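PDB 3CP0: membrane protein implicated in regulation of membrane protease activity from Corynebacterium glutamicum ATCC 13032, which is of unknown function but carries a soluble OB-fold domain of the NfeD family and is probably involved in regulating a membrane protease. Local coordinates for residues Gly26-Leu32 with Glu62-Val68; Trp49-Asp55 with Thr74-Trp79. The contacts are given in a common frame with arbitrary orientation. Where two conformers were deposited one is given. Residue numbers count along the deposited sequence, not the author numbering.

Contact 1 of 2, residues Gly26-Leu32 with Glu62-Val68. With ZN (zinc ion), chain B.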
loop_
_atom_site.group_PDB
_atom_site.type_symbol
_atom_site.label_atom_id
_atom_site.label_comp_id
_atom_site.label_asym_id
_atom_site.label_seq_id
_atom_site.Cartn_x
_atom_site.Cartn_y
_atom_site.Cartn_z
ATOM N N GLY A 26 -9.307 3.223 -0.731
ATOM C CA GLY A 26 -9.489 4.356 -1.589
ATOM C C GLY A 26 -8.504 5.468 -1.239
ATOM O O GLY A 26 -8.327 6.392 -2.046
ATOM N N HIS A 27 -7.842 5.366 -0.089
ATOM C CA HIS A 27 -6.792 6.384 0.251
ATOM C C HIS A 27 -5.553 6.186 -0.604
ATOM O O HIS A 27 -5.169 5.032 -0.902
ATOM C CB HIS A 27 -6.297 6.219 1.702
ATOM C CG HIS A 27 -7.237 6.747 2.759
ATOM N ND1 HIS A 27 -8.618 6.619 2.700
ATOM C CD2 HIS A 27 -6.961 7.354 3.950
ATOM C CE1 HIS A 27 -9.145 7.135 3.802
ATOM N NE2 HIS A 27 -8.161 7.606 4.555
ATOM N N ARG A 28 -4.867 7.274 -0.924
ATOM C CA ARG A 28 -3.508 7.153 -1.442
ATOM C C ARG A 28 -2.498 6.933 -0.314
ATOM O O ARG A 28 -2.759 7.269 0.872
ATOM C CB ARG A 28 -3.180 8.394 -2.231
ATOM C CG ARG A 28 -4.045 8.389 -3.550
ATOM C CD ARG A 28 -4.058 9.749 -4.084
ATOM N NE ARG A 28 -4.894 9.810 -5.282
ATOM C CZ ARG A 28 -6.216 9.993 -5.270
ATOM N NH1 ARG A 28 -6.877 10.151 -4.100
ATOM N NH2 ARG A 28 -6.873 10.048 -6.422
ATOM N N ALA A 29 -1.311 6.455 -0.672
ATOM C CA ALA A 29 -0.252 6.251 0.333
ATOM C C ALA A 29 1.094 6.443 -0.354
ATOM O O ALA A 29 1.234 6.173 -1.555
ATOM C CB ALA A 29 -0.358 4.841 0.922
ATOM N N GLU A 30 2.081 6.763 0.454
ATOM C CA GLU A 30 3.419 7.002 -0.070
ATOM C C GLU A 30 4.316 5.827 0.302
ATOM O O GLU A 30 4.327 5.358 1.468
ATOM C CB GLU A 30 3.928 8.303 0.536
ATOM C CG GLU A 30 5.286 8.622 0.071
ATOM C CD GLU A 30 5.808 10.004 0.568
ATOM O OE1 GLU A 30 5.096 10.751 1.305
ATOM O OE2 GLU A 30 6.944 10.325 0.193
ATOM N N VAL A 31 4.996 5.273 -0.701
ATOM C CA VAL A 31 5.821 4.078 -0.443
ATOM C C VAL A 31 7.071 4.464 0.358
ATOM O O VAL A 31 7.817 5.378 -0.028
ATOM C CB VAL A 31 6.223 3.354 -1.732
ATOM C CG1 VAL A 31 7.182 2.198 -1.385
ATOM C CG2 VAL A 31 4.945 2.829 -2.527
ATOM N N LEU A 32 7.262 3.813 1.511
ATOM C CA LEU A 32 8.466 4.034 2.330
ATOM C C LEU A 32 9.521 2.970 2.157
ATOM O O LEU A 32 10.725 3.282 2.278
ATOM C CB LEU A 32 8.130 4.099 3.841
ATOM C CG LEU A 32 7.074 5.123 4.227
ATOM C CD1 LEU A 32 6.805 5.049 5.713
ATOM C CD2 LEU A 32 7.490 6.548 3.817
ATOM N N GLU A 62 10.259 2.911 -3.375
ATOM C CA GLU A 62 10.256 3.992 -2.395
ATOM C C GLU A 62 10.060 5.346 -3.088
ATOM O O GLU A 62 10.759 5.658 -4.072
ATOM C CB GLU A 62 11.583 4.023 -1.619
ATOM C CG GLU A 62 11.618 5.082 -0.523
ATOM C CD GLU A 62 13.012 5.373 0.015
ATOM O OE1 GLU A 62 14.006 4.787 -0.465
ATOM O OE2 GLU A 62 13.108 6.213 0.922
ATOM N N GLY A 63 9.134 6.134 -2.539
ATOM C CA GLY A 63 8.796 7.464 -3.045
ATOM C C GLY A 63 7.595 7.439 -3.949
ATOM O O GLY A 63 6.970 8.506 -4.178
ATOM N N GLU A 64 7.229 6.268 -4.474
ATOM C CA GLU A 64 6.037 6.240 -5.352
ATOM C C GLU A 64 4.755 6.464 -4.560
ATOM O O GLU A 64 4.683 6.099 -3.375
ATOM C CB GLU A 64 5.927 4.934 -6.181
ATOM C CG GLU A 64 7.081 4.800 -7.224
ATOM C CD GLU A 64 6.985 3.504 -8.067
ATOM O OE1 GLU A 64 5.852 3.068 -8.376
ATOM O OE2 GLU A 64 8.033 2.913 -8.445
ATOM N N ILE A 65 3.765 7.076 -5.224
ATOM C CA ILE A 65 2.421 7.185 -4.629
ATOM C C ILE A 65 1.535 6.071 -5.187
ATOM O O ILE A 65 1.500 5.857 -6.417
ATOM C CB ILE A 65 1.758 8.570 -4.959
ATOM C CG1 ILE A 65 2.697 9.737 -4.597
ATOM C CG2 ILE A 65 0.392 8.637 -4.221
ATOM C CD1 ILE A 65 3.269 9.653 -3.174
ATOM N N VAL A 66 0.876 5.326 -4.283
ATOM C CA VAL A 66 -0.035 4.248 -4.671
ATOM C C VAL A 66 -1.433 4.503 -4.098
ATOM O O VAL A 66 -1.612 5.429 -3.269
ATOM C CB VAL A 66 0.514 2.907 -4.114
ATOM C CG1 VAL A 66 1.868 2.645 -4.804
ATOM C CG2 VAL A 66 0.743 3.013 -2.563
ATOM N N SER A 67 -2.406 3.715 -4.544
ATOM C CA SER A 67 -3.771 3.770 -4.043
ATOM C C SER A 67 -4.025 2.473 -3.274
ATOM O O SER A 67 -3.686 1.358 -3.753
ATOM C CB SER A 67 -4.791 3.891 -5.207
ATOM O OG SER A 67 -4.898 5.287 -5.561
ATOM N N VAL A 68 -4.608 2.616 -2.092
ATOM C CA VAL A 68 -5.022 1.425 -1.302
ATOM C C VAL A 68 -6.330 0.906 -1.881
ATOM O O VAL A 68 -7.331 1.631 -1.920
ATOM C CB VAL A 68 -5.196 1.757 0.206
ATOM C CG1 VAL A 68 -5.640 0.508 0.968
ATOM C CG2 VAL A 68 -3.861 2.322 0.792
HETATM ZN ZN ZN B . -8.280 8.510 6.387
HETATM O O HOH W 1 -7.263 6.132 -4.569
HETATM O O HOH W 2 7.454 10.816 -2.641
HETATM O O HOH W 3 -9.889 7.515 7.358
#
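Here the five-stranded OB-fold barrel closes: strand 28-31, its first, pairs antiparallel with strand 65-72, its fourth in sequence, so that the sheet curls back onto itself. Contact begins in the loop ahead of the second strand. Glu62 lays its aliphatic CG against the carbonyl of Leu32 (CG to Leu32 O, 3.4 Å). Gly63 then bends the chain with a positive phi, at which a beta carbon would collide with the carbonyl oxygen of Glu62, and its N hydrogen-bonds to Val31 O (2.9 Å). Glu64 O accepts a hydrogen bond from Val31 N (2.8 Å), while the Glu64 carboxylate reaches back to the backbone N of Ala61. Ile65 lies opposite Glu30 in a non-hydrogen-bonded pair on the outer face, where the methylenes of Glu30 and Arg28 offer it an apolar bed (Ile65 CD1 to Glu30 CG, 4.0 Å). Val66 faces the interior; it and Ala29 exchange two backbone hydrogen bonds, Ala29 N to Val66 O at 2.8 Å and Val66 N to Ala29 O at 2.9 Å. Ala29 is small enough to fit among Val66, Val68 and Val42, and Val31 CG2 adds to the core at 3.8 Å from Val66 CG1. Ser67, paired with Arg28 on the outer face, hydrogen-bonds through OG to the backbone of Ala82, while Arg28 forms a salt bridge with Glu81. Val68 ends the pairing, its N hydrogen-bonding to His27 O and its O accepting a hydrogen bond from Gly26 N, both at 2.8 Å. His27 points its ring away from this seam, joining Asp45 and a water in a zinc site, with His27 NE2 2.0 Å from ZN.

Contact 2 of 2, residues Trp49-Asp55 with Thr74-Trp79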
loop_
_atom_site.group_PDB
_atom_site.type_symbol
_atom_site.label_atom_id
_atom_site.label_comp_id
_atom_site.label_asym_id
_atom_site.label_seq_id
_atom_site.Cartn_x
_atom_site.Cartn_y
_atom_site.Cartn_z
ATOM N N TRP A 49 2.103 1.664 7.621
ATOM C CA TRP A 49 1.347 0.437 7.414
ATOM C C TRP A 49 2.152 -0.532 6.558
ATOM O O TRP A 49 2.774 -0.158 5.571
ATOM C CB TRP A 49 0.048 0.741 6.633
ATOM C CG TRP A 49 -0.935 1.373 7.464
ATOM C CD1 TRP A 49 -0.929 2.663 7.934
ATOM C CD2 TRP A 49 -2.122 0.764 7.960
ATOM N NE1 TRP A 49 -2.067 2.886 8.703
ATOM C CE2 TRP A 49 -2.791 1.726 8.755
ATOM C CE3 TRP A 49 -2.666 -0.510 7.824
ATOM C CZ2 TRP A 49 -3.999 1.440 9.428
ATOM C CZ3 TRP A 49 -3.872 -0.795 8.466
ATOM C CH2 TRP A 49 -4.523 0.179 9.256
ATOM N N SER A 50 2.042 -1.817 6.885
ATOM C CA SER A 50 2.501 -2.862 5.957
ATOM C C SER A 50 1.707 -2.792 4.675
ATOM O O SER A 50 0.490 -2.513 4.684
ATOM C CB SER A 50 2.282 -4.229 6.572
ATOM O OG SER A 50 3.139 -4.405 7.736
ATOM N N ALA A 51 2.347 -3.154 3.559
ATOM C CA ALA A 51 1.670 -3.125 2.255
ATOM C C ALA A 51 2.198 -4.230 1.343
ATOM O O ALA A 51 3.351 -4.674 1.494
ATOM C CB ALA A 51 1.857 -1.749 1.561
ATOM N N ARG A 52 1.330 -4.701 0.457
ATOM C CA ARG A 52 1.682 -5.694 -0.562
ATOM C C ARG A 52 1.096 -5.196 -1.881
ATOM O O ARG A 52 0.108 -4.460 -1.896
ATOM C CB ARG A 52 1.034 -7.052 -0.239
ATOM C CG ARG A 52 1.648 -7.803 0.960
ATOM C CD ARG A 52 3.165 -7.655 1.128
ATOM N NE ARG A 52 3.626 -8.251 2.400
ATOM C CZ ARG A 52 4.082 -7.580 3.461
ATOM N NH1 ARG A 52 4.202 -6.257 3.484
ATOM N NH2 ARG A 52 4.458 -8.259 4.534
ATOM N N SER A 53 1.698 -5.614 -2.991
ATOM C CA SER A 53 1.149 -5.234 -4.296
ATOM C C SER A 53 -0.094 -6.052 -4.592
ATOM O O SER A 53 -0.203 -7.211 -4.173
ATOM C CB SER A 53 2.209 -5.456 -5.362
ATOM O OG SER A 53 3.224 -4.510 -5.148
HETATM N N MSE A 54 -1.057 -5.426 -5.274
HETATM C CA MSE A 54 -2.224 -6.158 -5.745
HETATM C C MSE A 54 -1.824 -7.280 -6.742
HETATM O O MSE A 54 -2.406 -8.364 -6.740
HETATM C CB MSE A 54 -3.183 -5.160 -6.439
HETATM C CG MSE A 54 -4.431 -5.858 -6.949
HETATM SE SE MSE A 54 -5.370 -4.642 -8.124
HETATM C CE MSE A 54 -4.237 -4.986 -9.649
ATOM N N ASP A 55 -0.823 -6.983 -7.575
ATOM C CA ASP A 55 -0.251 -7.980 -8.514
ATOM C C ASP A 55 1.180 -8.225 -8.038
ATOM O O ASP A 55 2.024 -7.310 -8.094
ATOM C CB ASP A 55 -0.286 -7.418 -9.925
ATOM C CG ASP A 55 0.256 -8.428 -10.968
ATOM O OD1 ASP A 55 1.146 -9.254 -10.637
ATOM O OD2 ASP A 55 -0.211 -8.373 -12.123
ATOM N N THR A 74 -4.347 -6.128 8.681
ATOM C CA THR A 74 -3.768 -4.816 8.848
ATOM C C THR A 74 -2.752 -4.541 7.725
ATOM O O THR A 74 -1.803 -3.747 7.914
ATOM C CB THR A 74 -3.106 -4.620 10.196
ATOM O OG1 THR A 74 -2.283 -5.761 10.530
ATOM C CG2 THR A 74 -4.171 -4.446 11.293
ATOM N N THR A 75 -2.947 -5.218 6.595
ATOM C CA THR A 75 -2.040 -5.034 5.456
ATOM C C THR A 75 -2.777 -4.311 4.348
ATOM O O THR A 75 -3.847 -4.770 3.923
ATOM C CB THR A 75 -1.605 -6.417 4.891
ATOM O OG1 THR A 75 -0.957 -7.128 5.950
ATOM C CG2 THR A 75 -0.625 -6.263 3.743
ATOM N N ALA A 76 -2.211 -3.209 3.914
ATOM C CA ALA A 76 -2.781 -2.495 2.810
ATOM C C ALA A 76 -2.383 -3.196 1.494
ATOM O O ALA A 76 -1.196 -3.502 1.263
ATOM C CB ALA A 76 -2.235 -1.060 2.820
ATOM N N ILE A 77 -3.364 -3.424 0.630
ATOM C CA ILE A 77 -3.068 -3.959 -0.688
ATOM C C ILE A 77 -3.195 -2.780 -1.655
ATOM O O ILE A 77 -4.242 -2.085 -1.727
ATOM C CB ILE A 77 -4.093 -5.061 -1.120
ATOM C CG1 ILE A 77 -4.296 -6.145 -0.045
ATOM C CG2 ILE A 77 -3.686 -5.772 -2.428
ATOM C CD1 ILE A 77 -2.971 -6.708 0.445
ATOM N N VAL A 78 -2.114 -2.561 -2.366
ATOM C CA VAL A 78 -1.981 -1.309 -3.167
ATOM C C VAL A 78 -1.824 -1.509 -4.643
ATOM O O VAL A 78 -1.324 -2.564 -5.130
ATOM C CB VAL A 78 -0.818 -0.446 -2.631
ATOM C CG1 VAL A 78 -1.022 -0.168 -1.086
ATOM C CG2 VAL A 78 0.535 -1.090 -2.870
ATOM N N TRP A 79 -2.233 -0.480 -5.375
ATOM C CA TRP A 79 -2.061 -0.495 -6.828
ATOM C C TRP A 79 -1.743 0.913 -7.322
ATOM O O TRP A 79 -1.471 1.837 -6.537
ATOM C CB TRP A 79 -3.276 -1.103 -7.519
ATOM C CG TRP A 79 -3.037 -1.505 -8.973
ATOM C CD1 TRP A 79 -3.773 -1.142 -10.071
ATOM C CD2 TRP A 79 -1.974 -2.355 -9.453
ATOM N NE1 TRP A 79 -3.214 -1.700 -11.237
ATOM C CE2 TRP A 79 -2.119 -2.449 -10.878
ATOM C CE3 TRP A 79 -0.924 -3.041 -8.827
ATOM C CZ2 TRP A 79 -1.228 -3.208 -11.683
ATOM C CZ3 TRP A 79 -0.025 -3.780 -9.653
ATOM C CH2 TRP A 79 -0.216 -3.865 -11.036
#
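Strands 47-53 and 75-80 form the parallel pair of the OB-fold barrel, third strand beside fifth, their short segments inclined by 35°. At the start of the first segment, the Trp49 ring reaches the residue just before the partner strand, CE3 lying 3.4 Å from Thr74 O, and a broad indole also reaches Leu24, Val42 and Leu44. Ser50 contributes its carbonyl, which accepts a hydrogen bond from Ala76 N (Ser50 O to Ala76 N, 2.9 Å). Ala51 turns into the core, where a small methyl suits the close approach of the strands: its CB is 4.3 Å from Ala76 CB and 4.2 Å from Val78 CG1. Arg52 faces the other way and hydrogen-bonds with its backbone to two residues that flank Ile77, N to Ala76 O at 2.9 Å and O to Val78 N at 3.0 Å, as parallel strands require. Its long methylene chain lies over Thr75 CG2 (3.9 Å from Arg52 CG), while Arg52 NH1 returns to Ala51 O in a hydrogen bond (2.7 Å). Ser53 stays in register with Val78, but its side chain points away from the partner strand, and its OG is hydrogen-bonded to His58 O. Met54, present as selenomethionine, has its N hydrogen-bonded to Val78 O (2.9 Å) and turns its flexible side chain onto Trp79 in a Met-aromatic contact; over the indole face, Met54 CE makes a CH-pi contact, 3.5 Å from Trp79 CD2. Asp55 follows, its carboxylate hydrogen-bonded to Thr57 and its CB 3.7 Å from Trp79 CZ3.

In the fold
Contacts 1 and 2, whose centres are 9 Å apart, are two seams of one closed barrel. Along the chain their segments alternate, 26-32, 49-55, 62-68, then 74-79, so the two pairings interlock along the chain, each spanning one strand of the other. Across the sheet the strand order is 1-2-3-5-4, with the fourth returning to the first: contact 2 inserts the last strand beside the third, and contact 1 shuts the ring. Strands 65-72 and 75-80 are neighbours and join the seams directly, through a probable hydrogen bond from Trp79 N to Ser67 O (2.8 Å) and through Val66 packed on Val78. The result is a compact soluble domain, consistent with the partner-binding role suggested by its family.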